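Local atomic coordinates of TatD-related deoxyribonuclease (Thermotoga maritima, PDB entry 1J6O), a protein that probably acts as a metal-dependent deoxyribonuclease of the TatD family, hydrolysing ester bonds in DNA. Residues L58-S61 / R66-C69. Sequence-based numbering, arbitrary orientation.
Sequences LDLS and RIFC
With SG anti to the backbone N (chi1 -177°), Cys69 extends its thiol from the strand to the helix, and CG2 of Ile67, anti to the backbone N, is turned to the backbone of Ser61. Cys69 SG rests against the main chain of Leu58, 3.6 Å from Leu58 CA, and meets the side chain of Leu58 at its root, 3.9 Å from CB. Two residues back along the strand, CG2 of Ile67 lies 3.6 Å from CA of Ser61, while CD1 of Ile67 makes a looser approach of 4.5 Å to CG of Leu60. Ser61 fits between Ile67 and Cys69, its CB 3.7 Å from Ile67 CG2 and its OG 3.8 Å from Cys69 CB. That hydroxyl is turned back into its own helix, where Ser61 OG donates to Leu58 O over 2.8 Å, with a C=O...donor angle of 121° and tilted from the carbonyl plane; a polar group in a buried interface is thus satisfied locally. No hydrogen bond crosses between 58-61 and 66-69, so the contact is van der Waals packing. Ser61 O and Ile67 O, two acceptors 3.5 Å apart, are bridged by Lys97 NZ, which bonds to both. The CB of Phe68 is directed away from the helix, and its ring meets that of Phe43 with planes near 90°. The geometry is that of a beta-alpha-beta unit in a TIM-barrel-type fold: helix 51-61 packs its last turn on the start of strand 67-71, which runs parallel between strands 41-47 and 98-107, with Ile33 of helix 29-34 touching both Leu60 and Ile67.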
ATOM      1  N   LEU A  58      -3.745   3.710  13.783  1.00  9.31           N
ATOM      2  CA  LEU A  58      -3.253   2.787  14.807  1.00 10.99           C
ATOM      3  C   LEU A  58      -4.338   2.399  15.800  1.00 10.17           C
ATOM      4  O   LEU A  58      -4.479   1.226  16.169  1.00  8.71           O
ATOM      5  CB  LEU A  58      -2.070   3.402  15.560  1.00 13.74           C
ATOM      6  CG  LEU A  58      -1.450   2.583  16.710  1.00 14.45           C
ATOM      7  CD1 LEU A  58      -1.044   1.176  16.230  1.00 14.45           C
ATOM      8  CD2 LEU A  58      -0.261   3.349  17.257  1.00 15.67           C
ATOM      9  N   ASP A  59      -5.104   3.375  16.234  1.00  9.35           N
ATOM     10  CA  ASP A  59      -6.164   3.099  17.186  1.00 12.25           C
ATOM     11  C   ASP A  59      -7.168   2.139  16.610  1.00 11.27           C
ATOM     12  O   ASP A  59      -7.654   1.242  17.305  1.00 11.64           O
ATOM     13  CB  ASP A  59      -6.831   4.391  17.644  1.00 12.43           C
ATOM     14  CG  ASP A  59      -5.980   5.129  18.666  1.00 17.64           C
ATOM     15  OD1 ASP A  59      -4.978   4.534  19.108  1.00 18.15           O
ATOM     16  OD2 ASP A  59      -6.299   6.278  19.028  1.00 19.17           O
ATOM     17  N   LEU A  60      -7.464   2.291  15.326  1.00  9.55           N
ATOM     18  CA  LEU A  60      -8.434   1.383  14.717  1.00  8.75           C
ATOM     19  C   LEU A  60      -7.857  -0.032  14.571  1.00 10.52           C
ATOM     20  O   LEU A  60      -8.562  -1.016  14.811  1.00 11.86           O
ATOM     21  CB  LEU A  60      -8.836   1.903  13.349  1.00  8.96           C
ATOM     22  CG  LEU A  60      -9.814   1.048  12.537  1.00 10.72           C
ATOM     23  CD1 LEU A  60     -11.119   0.855  13.324  1.00 10.26           C
ATOM     24  CD2 LEU A  60     -10.070   1.757  11.201  1.00 10.59           C
ATOM     25  N   SER A  61      -6.587  -0.138  14.184  1.00 11.67           N
ATOM     26  CA  SER A  61      -5.960  -1.451  14.010  1.00 12.95           C
ATOM     27  C   SER A  61      -5.982  -2.214  15.313  1.00 14.99           C
ATOM     28  O   SER A  61      -6.092  -3.439  15.323  1.00 13.64           O
ATOM     29  CB  SER A  61      -4.514  -1.328  13.528  1.00 12.63           C
ATOM     30  OG  SER A  61      -3.685  -0.892  14.577  1.00 16.96           O
ATOM     31  N   ARG A  66      -7.550  -8.590  12.466  1.00 10.16           N
ATOM     32  CA  ARG A  66      -7.257  -8.605  11.028  1.00  9.52           C
ATOM     33  C   ARG A  66      -6.742  -7.313  10.426  1.00  9.12           C
ATOM     34  O   ARG A  66      -6.521  -7.228   9.200  1.00  8.20           O
ATOM     35  CB  ARG A  66      -8.490  -9.054  10.253  1.00  9.63           C
ATOM     36  CG  ARG A  66      -8.863 -10.494  10.591  1.00 12.45           C
ATOM     37  CD  ARG A  66     -10.008 -10.984   9.742  1.00 13.28           C
ATOM     38  NE  ARG A  66     -10.311 -12.369  10.114  1.00 14.20           N
ATOM     39  CZ  ARG A  66     -10.371 -13.384   9.261  1.00 18.24           C
ATOM     40  NH1 ARG A  66     -10.159 -13.195   7.960  1.00 16.06           N
ATOM     41  NH2 ARG A  66     -10.600 -14.609   9.722  1.00 19.21           N
ATOM     42  N   ILE A  67      -6.522  -6.318  11.281  1.00  6.65           N
ATOM     43  CA  ILE A  67      -6.020  -5.042  10.795  1.00  7.15           C
ATOM     44  C   ILE A  67      -4.647  -4.731  11.398  1.00  8.89           C
ATOM     45  O   ILE A  67      -4.462  -4.839  12.620  1.00  7.09           O
ATOM     46  CB  ILE A  67      -6.973  -3.895  11.172  1.00  5.68           C
ATOM     47  CG1 ILE A  67      -8.366  -4.140  10.546  1.00  7.41           C
ATOM     48  CG2 ILE A  67      -6.427  -2.577  10.638  1.00  6.79           C
ATOM     49  CD1 ILE A  67      -9.397  -3.119  11.031  1.00  9.66           C
ATOM     50  N   PHE A  68      -3.688  -4.411  10.530  1.00  6.34           N
ATOM     51  CA  PHE A  68      -2.335  -4.061  10.950  1.00  7.37           C
ATOM     52  C   PHE A  68      -2.227  -2.618  10.490  1.00  8.51           C
ATOM     53  O   PHE A  68      -3.031  -2.163   9.659  1.00  8.83           O
ATOM     54  CB  PHE A  68      -1.283  -4.968  10.319  1.00  6.92           C
ATOM     55  CG  PHE A  68      -1.404  -6.373  10.803  1.00  7.32           C
ATOM     56  CD1 PHE A  68      -2.277  -7.265  10.176  1.00 11.67           C
ATOM     57  CD2 PHE A  68      -0.743  -6.766  11.962  1.00  9.83           C
ATOM     58  CE1 PHE A  68      -2.498  -8.551  10.704  1.00 11.50           C
ATOM     59  CE2 PHE A  68      -0.951  -8.046  12.506  1.00 12.57           C
ATOM     60  CZ  PHE A  68      -1.830  -8.934  11.869  1.00 12.53           C
ATOM     61  N   CYS A  69      -1.205  -1.923  10.969  1.00  7.74           N
ATOM     62  CA  CYS A  69      -1.024  -0.519  10.642  1.00  8.51           C
ATOM     63  C   CYS A  69       0.293  -0.049  10.005  1.00  8.81           C
ATOM     64  O   CYS A  69       1.334  -0.664  10.209  1.00  7.19           O
ATOM     65  CB  CYS A  69      -1.202   0.218  11.992  1.00 10.54           C
ATOM     66  SG  CYS A  69      -1.134   2.013  12.049  1.00 18.69           S
TER